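Local structure of putative methyltransferase (Porphyromonas gingivalis, 3LL7) at residues Y293-H298 with Y326-Y331. The protein is a putative methyltransferase whose substrate is not established and which probably transfers a methyl group from S-adenosylmethionine. Numbering follows the deposited sequence.
Sequences YVYEPH and YTSEAY
Within the ferredoxin-like region, strands 293-297 and 323-328 pair antiparallel in a mixed seven-stranded sheet that continues into the following residues, Tyr293 facing Ser328 and Tyr295 facing Tyr326 in hydrogen-bonded pairs, with Val294 and Thr327 as the non-hydrogen-bonded pair between them. Tyr295 N gives its hydrogen to Tyr326 O (2.8 Å), and Tyr326 N returns one to Tyr295 O. Tyr293 N bonds to Ser328 O (2.9 Å). Tyr293 O is gripped twice, by Ser328 N and by Thr327 OG1 (2.7 Å), which approach from opposite faces of its carbonyl plane. The beta-branched Thr327 suits an extended strand, and its hydroxyl, anti to its own backbone N (chi1 -168°), also receives the amide of Asp291. Strand 293-297 is an inner strand, since its other edge bonds to strand 337-347 through Val294 and Glu296; helices 299-304 and 307-314 and then edge strand 317-320 come before the chain returns as strand 323-328. On the sheet face bearing the tyrosines, Tyr326 turns its ring edge to Pro297, Tyr326 CE2 lying 3.8 Å from Pro297 CD; the proline ring offers a compact apolar surface, while Tyr326 OH bonds to Phe307 O. Tyr295 likewise lies edge-on to the partner strand. Its long ring carries OH past Ser328 to the turn beyond, where it hydrogen-bonds Glu332 N and lies 3.1 Å from Ala330 O. The short Ser328 side chain lets the ring edge come close, its OG 3.3 Å from Tyr295 CE2, and Ser328 OG reaches forward to Ala330 O (2.6 Å), a bond that closes over the start of the turn. There the chain bends so that Tyr331 CB sits over one face of the Tyr293 ring, a CH-pi contact 3.9 Å from its centroid, and the two ring planes meet obliquely at 50°, CE1 of Tyr293 touching CD1 of Tyr331.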
loop_
_atom_site.group_PDB
_atom_site.type_symbol
_atom_site.label_atom_id
_atom_site.label_comp_id
_atom_site.label_asym_id
_atom_site.label_seq_id
_atom_site.Cartn_x
_atom_site.Cartn_y
_atom_site.Cartn_z
ATOM N N TYR A 293 -11.279 -10.129 26.583
ATOM C CA TYR A 293 -11.090 -9.745 25.172
ATOM C C TYR A 293 -9.623 -9.622 24.796
ATOM O O TYR A 293 -8.778 -9.155 25.585
ATOM C CB TYR A 293 -11.881 -8.439 24.879
ATOM C CG TYR A 293 -13.375 -8.653 25.048
ATOM C CD1 TYR A 293 -14.109 -9.290 24.055
ATOM C CD2 TYR A 293 -14.055 -8.232 26.215
ATOM C CE1 TYR A 293 -15.496 -9.519 24.205
ATOM C CE2 TYR A 293 -15.455 -8.455 26.370
ATOM C CZ TYR A 293 -16.150 -9.085 25.356
ATOM O OH TYR A 293 -17.512 -9.321 25.479
ATOM N N VAL A 294 -9.315 -10.094 23.588
ATOM C CA VAL A 294 -7.970 -10.033 23.059
ATOM C C VAL A 294 -7.961 -9.296 21.725
ATOM O O VAL A 294 -8.808 -9.545 20.873
ATOM C CB VAL A 294 -7.332 -11.459 22.969
ATOM C CG1 VAL A 294 -5.954 -11.392 22.376
ATOM C CG2 VAL A 294 -7.241 -12.048 24.373
ATOM N N TYR A 295 -6.996 -8.390 21.569
ATOM C CA TYR A 295 -6.963 -7.482 20.414
ATOM C C TYR A 295 -5.649 -7.555 19.666
ATOM O O TYR A 295 -4.577 -7.427 20.266
ATOM C CB TYR A 295 -7.114 -6.052 20.889
ATOM C CG TYR A 295 -8.388 -5.820 21.690
ATOM C CD1 TYR A 295 -9.559 -5.448 21.064
ATOM C CD2 TYR A 295 -8.399 -5.997 23.101
ATOM C CE1 TYR A 295 -10.740 -5.221 21.822
ATOM C CE2 TYR A 295 -9.535 -5.791 23.845
ATOM C CZ TYR A 295 -10.706 -5.381 23.214
ATOM O OH TYR A 295 -11.844 -5.174 23.966
ATOM N N GLU A 296 -5.747 -7.756 18.352
ATOM C CA GLU A 296 -4.527 -7.835 17.498
ATOM C C GLU A 296 -4.521 -6.685 16.486
ATOM O O GLU A 296 -5.387 -6.644 15.607
ATOM C CB GLU A 296 -4.462 -9.169 16.713
ATOM C CG GLU A 296 -3.111 -9.363 15.986
ATOM C CD GLU A 296 -3.043 -10.667 15.167
ATOM O OE1 GLU A 296 -4.094 -11.240 14.833
ATOM O OE2 GLU A 296 -1.919 -11.120 14.859
ATOM N N PRO A 297 -3.535 -5.780 16.581
ATOM C CA PRO A 297 -3.539 -4.571 15.720
ATOM C C PRO A 297 -3.203 -4.926 14.266
ATOM O O PRO A 297 -2.428 -5.886 14.002
ATOM C CB PRO A 297 -2.425 -3.694 16.323
ATOM C CG PRO A 297 -1.491 -4.672 16.918
ATOM C CD PRO A 297 -2.427 -5.752 17.540
ATOM N N HIS A 298 -3.770 -4.145 13.344
ATOM C CA HIS A 298 -3.515 -4.354 11.908
ATOM C C HIS A 298 -2.096 -3.952 11.501
ATOM O O HIS A 298 -1.350 -3.344 12.281
ATOM C CB HIS A 298 -4.593 -3.720 11.037
ATOM C CG HIS A 298 -4.730 -2.233 11.183
ATOM N ND1 HIS A 298 -3.713 -1.347 10.892
ATOM C CD2 HIS A 298 -5.801 -1.477 11.519
ATOM C CE1 HIS A 298 -4.148 -0.108 11.069
ATOM N NE2 HIS A 298 -5.412 -0.162 11.446
ATOM N N TYR A 326 -3.120 -6.938 22.824
ATOM C CA TYR A 326 -3.761 -6.221 23.920
ATOM C C TYR A 326 -4.862 -7.063 24.508
ATOM O O TYR A 326 -5.382 -7.972 23.841
ATOM C CB TYR A 326 -4.339 -4.888 23.428
ATOM C CG TYR A 326 -3.323 -4.086 22.682
ATOM C CD1 TYR A 326 -2.454 -3.205 23.350
ATOM C CD2 TYR A 326 -3.194 -4.245 21.309
ATOM C CE1 TYR A 326 -1.493 -2.464 22.636
ATOM C CE2 TYR A 326 -2.241 -3.524 20.586
ATOM C CZ TYR A 326 -1.399 -2.652 21.249
ATOM O OH TYR A 326 -0.469 -1.943 20.530
ATOM N N THR A 327 -5.274 -6.702 25.728
ATOM C CA THR A 327 -6.369 -7.399 26.378
ATOM C C THR A 327 -7.159 -6.437 27.290
ATOM O O THR A 327 -6.617 -5.435 27.765
ATOM C CB THR A 327 -5.858 -8.642 27.170
ATOM O OG1 THR A 327 -6.976 -9.449 27.544
ATOM C CG2 THR A 327 -5.089 -8.234 28.428
ATOM N N SER A 328 -8.420 -6.754 27.529
ATOM C CA SER A 328 -9.241 -5.955 28.452
ATOM C C SER A 328 -10.446 -6.759 28.867
ATOM O O SER A 328 -10.851 -7.690 28.170
ATOM C CB SER A 328 -9.691 -4.652 27.772
ATOM O OG SER A 328 -10.692 -4.937 26.798
ATOM N N GLU A 329 -11.023 -6.405 30.012
ATOM C CA GLU A 329 -12.182 -7.088 30.507
ATOM C C GLU A 329 -13.443 -6.583 29.796
ATOM O O GLU A 329 -14.379 -7.342 29.556
ATOM C CB GLU A 329 -12.256 -6.924 32.040
ATOM C CG GLU A 329 -13.116 -7.954 32.795
ATOM C CD GLU A 329 -12.874 -9.446 32.465
ATOM O OE1 GLU A 329 -11.799 -9.865 31.925
ATOM O OE2 GLU A 329 -13.801 -10.227 32.795
ATOM N N ALA A 330 -13.444 -5.316 29.415
ATOM C CA ALA A 330 -14.591 -4.745 28.713
ATOM C C ALA A 330 -14.380 -4.745 27.201
ATOM O O ALA A 330 -13.276 -4.630 26.715
ATOM C CB ALA A 330 -14.886 -3.319 29.226
ATOM N N TYR A 331 -15.476 -4.903 26.471
ATOM C CA TYR A 331 -15.447 -4.942 25.018
ATOM C C TYR A 331 -15.195 -3.557 24.415
ATOM O O TYR A 331 -15.939 -2.605 24.674
ATOM C CB TYR A 331 -16.765 -5.563 24.514
ATOM C CG TYR A 331 -16.878 -5.696 23.008
ATOM C CD1 TYR A 331 -15.984 -6.491 22.283
ATOM C CD2 TYR A 331 -17.894 -5.037 22.310
ATOM C CE1 TYR A 331 -16.087 -6.614 20.903
ATOM C CE2 TYR A 331 -18.012 -5.157 20.931
ATOM C CZ TYR A 331 -17.102 -5.946 20.234
ATOM O OH TYR A 331 -17.211 -6.059 18.868
#